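Local atomic coordinates of ralf, proline/betaine transporter (Legionella pneumophila, PDB entry 4D7Q), a protein that probably acts as a guanine nucleotide exchange factor, here as an engineered fusion of the Legionella RalF Sec7 domain with the Rickettsia RalF capping domain. Residues 220-225 and 282-287; 227-230 and 234-237. The protein carries 2 engineered substitutions. All coordinates share one frame; numbering follows the deposited sequence.

Interaction 1. Residues 220-225 and 282-287; sequences KTFKQL and VYKPSI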
loop_
_atom_site.group_PDB
_atom_site.type_symbol
_atom_site.label_atom_id
_atom_site.label_comp_id
_atom_site.label_asym_id
_atom_site.label_seq_id
_atom_site.Cartn_x
_atom_site.Cartn_y
_atom_site.Cartn_z
ATOM N N LYS A 220 -22.394 -2.710 14.536
ATOM C CA LYS A 220 -22.642 -1.646 15.530
ATOM C C LYS A 220 -21.394 -0.853 15.887
ATOM O O LYS A 220 -21.491 0.367 16.074
ATOM C CB LYS A 220 -23.354 -2.170 16.796
ATOM C CG LYS A 220 -23.999 -1.064 17.638
ATOM C CD LYS A 220 -24.776 -1.608 18.846
ATOM C CE LYS A 220 -24.039 -1.462 20.159
ATOM N NZ LYS A 220 -24.041 -0.061 20.656
ATOM N N THR A 221 -20.224 -1.524 15.960
ATOM C CA THR A 221 -18.948 -0.854 16.235
ATOM C C THR A 221 -18.546 0.039 15.048
ATOM O O THR A 221 -18.110 1.178 15.250
ATOM C CB THR A 221 -17.852 -1.863 16.608
ATOM O OG1 THR A 221 -18.392 -2.802 17.537
ATOM C CG2 THR A 221 -16.619 -1.185 17.222
ATOM N N PHE A 222 -18.695 -0.475 13.818
ATOM C CA PHE A 222 -18.386 0.320 12.636
ATOM C C PHE A 222 -19.392 1.465 12.479
ATOM O O PHE A 222 -18.978 2.577 12.130
ATOM C CB PHE A 222 -18.317 -0.533 11.370
ATOM C CG PHE A 222 -17.802 0.220 10.166
ATOM C CD1 PHE A 222 -16.449 0.522 10.040
ATOM C CD2 PHE A 222 -18.664 0.605 9.146
ATOM C CE1 PHE A 222 -15.972 1.196 8.914
ATOM C CE2 PHE A 222 -18.183 1.278 8.016
ATOM C CZ PHE A 222 -16.845 1.573 7.909
ATOM N N LYS A 223 -20.700 1.208 12.774
ATOM C CA LYS A 223 -21.757 2.233 12.725
ATOM C C LYS A 223 -21.347 3.449 13.573
ATOM O O LYS A 223 -21.399 4.580 13.097
ATOM C CB LYS A 223 -23.098 1.676 13.238
ATOM C CG LYS A 223 -24.231 2.715 13.220
ATOM C CD LYS A 223 -25.312 2.436 14.256
ATOM C CE LYS A 223 -26.443 1.596 13.718
ATOM N NZ LYS A 223 -27.412 1.233 14.784
ATOM N N GLN A 224 -20.912 3.191 14.816
ATOM C CA GLN A 224 -20.492 4.211 15.769
ATOM C C GLN A 224 -19.220 4.927 15.313
ATOM O O GLN A 224 -19.194 6.159 15.286
ATOM C CB GLN A 224 -20.340 3.601 17.166
ATOM C CG GLN A 224 -21.677 3.211 17.781
ATOM C CD GLN A 224 -21.498 2.614 19.141
ATOM O OE1 GLN A 224 -21.260 1.414 19.295
ATOM N NE2 GLN A 224 -21.573 3.450 20.157
ATOM N N LEU A 225 -18.197 4.161 14.893
ATOM C CA LEU A 225 -16.945 4.722 14.397
ATOM C C LEU A 225 -17.193 5.641 13.210
ATOM O O LEU A 225 -16.748 6.786 13.227
ATOM C CB LEU A 225 -15.937 3.606 14.048
ATOM C CG LEU A 225 -14.609 4.033 13.412
ATOM C CD1 LEU A 225 -13.804 4.963 14.334
ATOM C CD2 LEU A 225 -13.794 2.827 13.018
ATOM N N VAL A 282 -9.290 2.946 7.809
ATOM C CA VAL A 282 -10.689 3.012 7.362
ATOM C C VAL A 282 -10.746 3.347 5.855
ATOM O O VAL A 282 -10.214 4.375 5.423
ATOM C CB VAL A 282 -11.542 4.025 8.194
ATOM C CG1 VAL A 282 -12.985 4.126 7.646
ATOM C CG2 VAL A 282 -11.558 3.656 9.689
ATOM N N TYR A 283 -11.458 2.500 5.098
ATOM C CA TYR A 283 -11.697 2.623 3.660
ATOM C C TYR A 283 -13.150 2.556 3.364
ATOM O O TYR A 283 -13.839 1.641 3.818
ATOM C CB TYR A 283 -11.017 1.491 2.879
ATOM C CG TYR A 283 -9.519 1.486 3.024
ATOM C CD1 TYR A 283 -8.906 0.900 4.134
ATOM C CD2 TYR A 283 -8.706 2.084 2.067
ATOM C CE1 TYR A 283 -7.527 0.936 4.296
ATOM C CE2 TYR A 283 -7.324 2.081 2.197
ATOM C CZ TYR A 283 -6.738 1.495 3.307
ATOM O OH TYR A 283 -5.379 1.532 3.452
ATOM N N LYS A 284 -13.631 3.504 2.587
ATOM C CA LYS A 284 -15.031 3.512 2.165
ATOM C C LYS A 284 -15.069 3.887 0.669
ATOM O O LYS A 284 -14.264 4.744 0.259
ATOM C CB LYS A 284 -15.872 4.503 2.999
ATOM C CG LYS A 284 -16.026 4.127 4.484
ATOM C CD LYS A 284 -17.209 4.814 5.163
ATOM C CE LYS A 284 -17.031 6.309 5.288
ATOM N NZ LYS A 284 -18.335 7.005 5.457
ATOM N N PRO A 285 -15.951 3.246 -0.147
ATOM C CA PRO A 285 -16.055 3.617 -1.581
ATOM C C PRO A 285 -16.088 5.125 -1.801
ATOM O O PRO A 285 -16.825 5.847 -1.131
ATOM C CB PRO A 285 -17.364 2.941 -2.033
ATOM C CG PRO A 285 -17.440 1.746 -1.165
ATOM C CD PRO A 285 -16.944 2.202 0.191
ATOM N N SER A 286 -15.227 5.583 -2.688
ATOM C CA SER A 286 -15.071 6.977 -2.979
ATOM C C SER A 286 -15.132 7.244 -4.488
ATOM O O SER A 286 -15.209 6.354 -5.257
ATOM C CB SER A 286 -13.743 7.459 -2.407
ATOM O OG SER A 286 -13.749 7.407 -1.022
ATOM N N ILE A 287 -15.080 8.499 -4.873
ATOM C CA ILE A 287 -15.221 8.869 -6.252
ATOM C C ILE A 287 -14.291 8.128 -7.232
ATOM O O ILE A 287 -14.745 7.644 -8.199
ATOM C CB ILE A 287 -15.211 10.392 -6.472
ATOM C CG1 ILE A 287 -15.687 10.724 -7.887
ATOM C CG2 ILE A 287 -13.855 10.986 -6.171
ATOM C CD1 ILE A 287 -15.917 12.171 -8.174
#
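F222 and L225, one turn apart on helix 220-230, meet V282 near the end of strand 277-283 and K284 just beyond it, a helix-on-sheet packing inside the capping domain of the chimera. Both segments fall in the Rickettsia-derived part; the helix lies on one face of the antiparallel sheet to which 282-283 belong. The closest approach is between methyl groups: L225 CD2 lies 4.1 Å from V282 CG2, the two side chains sliding past each other in opposite directions. The second methyl of the valine, CG1, is 4.4 Å from F222 CE1, so V282 is in touch with both helix residues. F222 reaches this far because CG is anti to the backbone N (chi1 -172°), which carries the ring out from the helix. V282 CG1 and, at 4.3 Å from F222 CZ, K284 CD both approach that ring obliquely. The 135 Å² of buried surface, with no hydrogen bond across, indicates a limited, purely apolar contact between these segments, one part of a wider buried core; the nearest CA pair, L225 and V282, is still 9.6 Å apart.

Further out, neighbouring strands complete the surroundings: F222 also touches I299 of strand 297-303, and L225 touches V268 of strand 264-271. The alternation of the strand turns Y283 away from the helix, to the opposite side from V282 and K284. While the aliphatic part of K284 packs on the phenylalanine, its ammonium reaches across to the helix, to N226 OD1 by a hydrogen bond and to E230 OE2 by a salt bridge; two polar partners on the same helix thus hold the lysine end. Past the strand, the chain is pinned locally: S286 OG donates to K284 O at 3.0 Å, with a C=O...donor angle of 150° and the donor tilted 26° from the carbonyl plane.

Interaction 2. Residues 227-230 and 234-237; sequences QFLE and NIQN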
loop_
_atom_site.group_PDB
_atom_site.type_symbol
_atom_site.label_atom_id
_atom_site.label_comp_id
_atom_site.label_asym_id
_atom_site.label_seq_id
_atom_site.Cartn_x
_atom_site.Cartn_y
_atom_site.Cartn_z
ATOM N N GLN A 227 -20.019 7.172 12.355
ATOM C CA GLN A 227 -20.781 8.346 12.809
ATOM C C GLN A 227 -19.831 9.460 13.285
ATOM O O GLN A 227 -20.064 10.622 12.956
ATOM C CB GLN A 227 -21.761 7.979 13.927
ATOM C CG GLN A 227 -23.069 7.388 13.420
ATOM C CD GLN A 227 -23.963 6.829 14.506
ATOM O OE1 GLN A 227 -23.595 6.741 15.689
ATOM N NE2 GLN A 227 -25.169 6.425 14.119
ATOM N N PHE A 228 -18.751 9.110 14.030
ATOM C CA PHE A 228 -17.766 10.104 14.480
ATOM C C PHE A 228 -17.069 10.727 13.289
ATOM O O PHE A 228 -16.893 11.943 13.251
ATOM C CB PHE A 228 -16.722 9.500 15.432
ATOM C CG PHE A 228 -17.252 9.007 16.756
ATOM C CD1 PHE A 228 -17.951 9.860 17.606
ATOM C CD2 PHE A 228 -16.988 7.712 17.188
ATOM C CE1 PHE A 228 -18.444 9.400 18.824
ATOM C CE2 PHE A 228 -17.481 7.252 18.404
ATOM C CZ PHE A 228 -18.197 8.098 19.219
ATOM N N LEU A 229 -16.684 9.892 12.314
ATOM C CA LEU A 229 -16.016 10.332 11.089
ATOM C C LEU A 229 -16.912 11.245 10.256
ATOM O O LEU A 229 -16.492 12.346 9.914
ATOM C CB LEU A 229 -15.514 9.128 10.263
ATOM C CG LEU A 229 -14.443 8.227 10.920
ATOM C CD1 LEU A 229 -13.885 7.239 9.926
ATOM C CD2 LEU A 229 -13.315 9.039 11.527
ATOM N N GLU A 230 -18.150 10.857 10.070
ATOM C CA GLU A 230 -19.095 11.636 9.309
ATOM C C GLU A 230 -19.556 12.975 9.929
ATOM O O GLU A 230 -19.824 13.882 9.184
ATOM C CB GLU A 230 -20.302 10.778 8.931
ATOM C CG GLU A 230 -20.059 9.887 7.725
ATOM C CD GLU A 230 -21.183 8.923 7.428
ATOM O OE1 GLU A 230 -22.233 9.033 8.066
ATOM O OE2 GLU A 230 -21.030 8.055 6.557
ATOM N N ASN A 234 -14.771 13.840 17.768
ATOM C CA ASN A 234 -13.675 13.045 18.334
ATOM C C ASN A 234 -14.154 11.606 18.532
ATOM O O ASN A 234 -15.285 11.383 18.987
ATOM C CB ASN A 234 -13.243 13.600 19.690
ATOM C CG ASN A 234 -12.524 14.923 19.648
ATOM O OD1 ASN A 234 -11.731 15.208 18.752
ATOM N ND2 ASN A 234 -12.742 15.737 20.667
ATOM N N ILE A 235 -13.299 10.637 18.181
ATOM C CA ILE A 235 -13.611 9.213 18.328
ATOM C C ILE A 235 -13.527 8.832 19.809
ATOM O O ILE A 235 -12.512 9.063 20.463
ATOM C CB ILE A 235 -12.720 8.312 17.406
ATOM C CG1 ILE A 235 -12.870 8.724 15.938
ATOM C CG2 ILE A 235 -13.019 6.806 17.594
ATOM C CD1 ILE A 235 -11.802 8.239 15.019
ATOM N N GLN A 236 -14.609 8.290 20.333
ATOM C CA GLN A 236 -14.675 7.830 21.719
ATOM C C GLN A 236 -14.466 6.300 21.770
ATOM O O GLN A 236 -14.508 5.640 20.727
ATOM C CB GLN A 236 -16.006 8.260 22.368
ATOM C CG GLN A 236 -15.997 9.755 22.686
ATOM C CD GLN A 236 -17.290 10.240 23.270
ATOM O OE1 GLN A 236 -18.228 10.587 22.547
ATOM N NE2 GLN A 236 -17.348 10.325 24.591
ATOM N N ASN A 237 -14.189 5.756 22.974
ATOM C CA ASN A 237 -14.023 4.326 23.192
ATOM C C ASN A 237 -15.399 3.641 23.093
ATOM O O ASN A 237 -16.170 3.609 24.046
ATOM C CB ASN A 237 -13.306 4.046 24.514
ATOM C CG ASN A 237 -13.102 2.580 24.855
ATOM O OD1 ASN A 237 -13.442 1.670 24.097
ATOM N ND2 ASN A 237 -12.527 2.313 26.015
#
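F228 and I235 bring their CA atoms to 5.7 Å as the chain, having left the last turn of helix 220-230, doubles back in extended form along 234-237, within the Rickettsia-derived capping domain. The F228 ring turns one face to this returning backbone. I235 CA stands over that face, 4.2 Å from the centroid and 24° off the ring normal, a CH-pi contact. Over the same face come N234 O, 3.4 Å from F228 CD1, and Q236 N, 3.6 Å from F228 CE2. The first torsion of F228, with CG opposite the carbonyl carbon (chi1 -65°), turns the ring to face the extended segment, where Q236 crosses it at about a right angle and sets CB 3.8 Å from F228 CZ. Beside the ring, I235 CG1 packs on F228 CB, and I235 CD1 reaches L229 CD2 at 3.9 Å. Both L229 and I235 also touch F251 of strand 248-252, which ties this turn to the sheet. No hydrogen bond joins the two segments: the 228 Å² buried comes from apolar contacts and from backbone atoms laid over an aromatic face, so the fit depends on shape more than on directed polar bonds.

Both interactions belong to helix 220-230 of the capping domain, with centres about 11 Å apart on the same side of the chain's centre. Along the sequence, interaction 2 is nested within the loop that interaction 1 closes: the helix ends, the chain folds back at 234-237, and strand 277-283 follows later. The two touch directly. L225 CD1 is 3.8 Å from I235 CG2, V282 CG1 is 4.0 Å from L229 CD1, and the lysine-glutamate bridge also spans them. The helix thus packs on the sheet with its trailing segment alongside, itself resting on strand 248-252, and the apolar side chains of both contacts form one continuous cluster with a charged pair beside it.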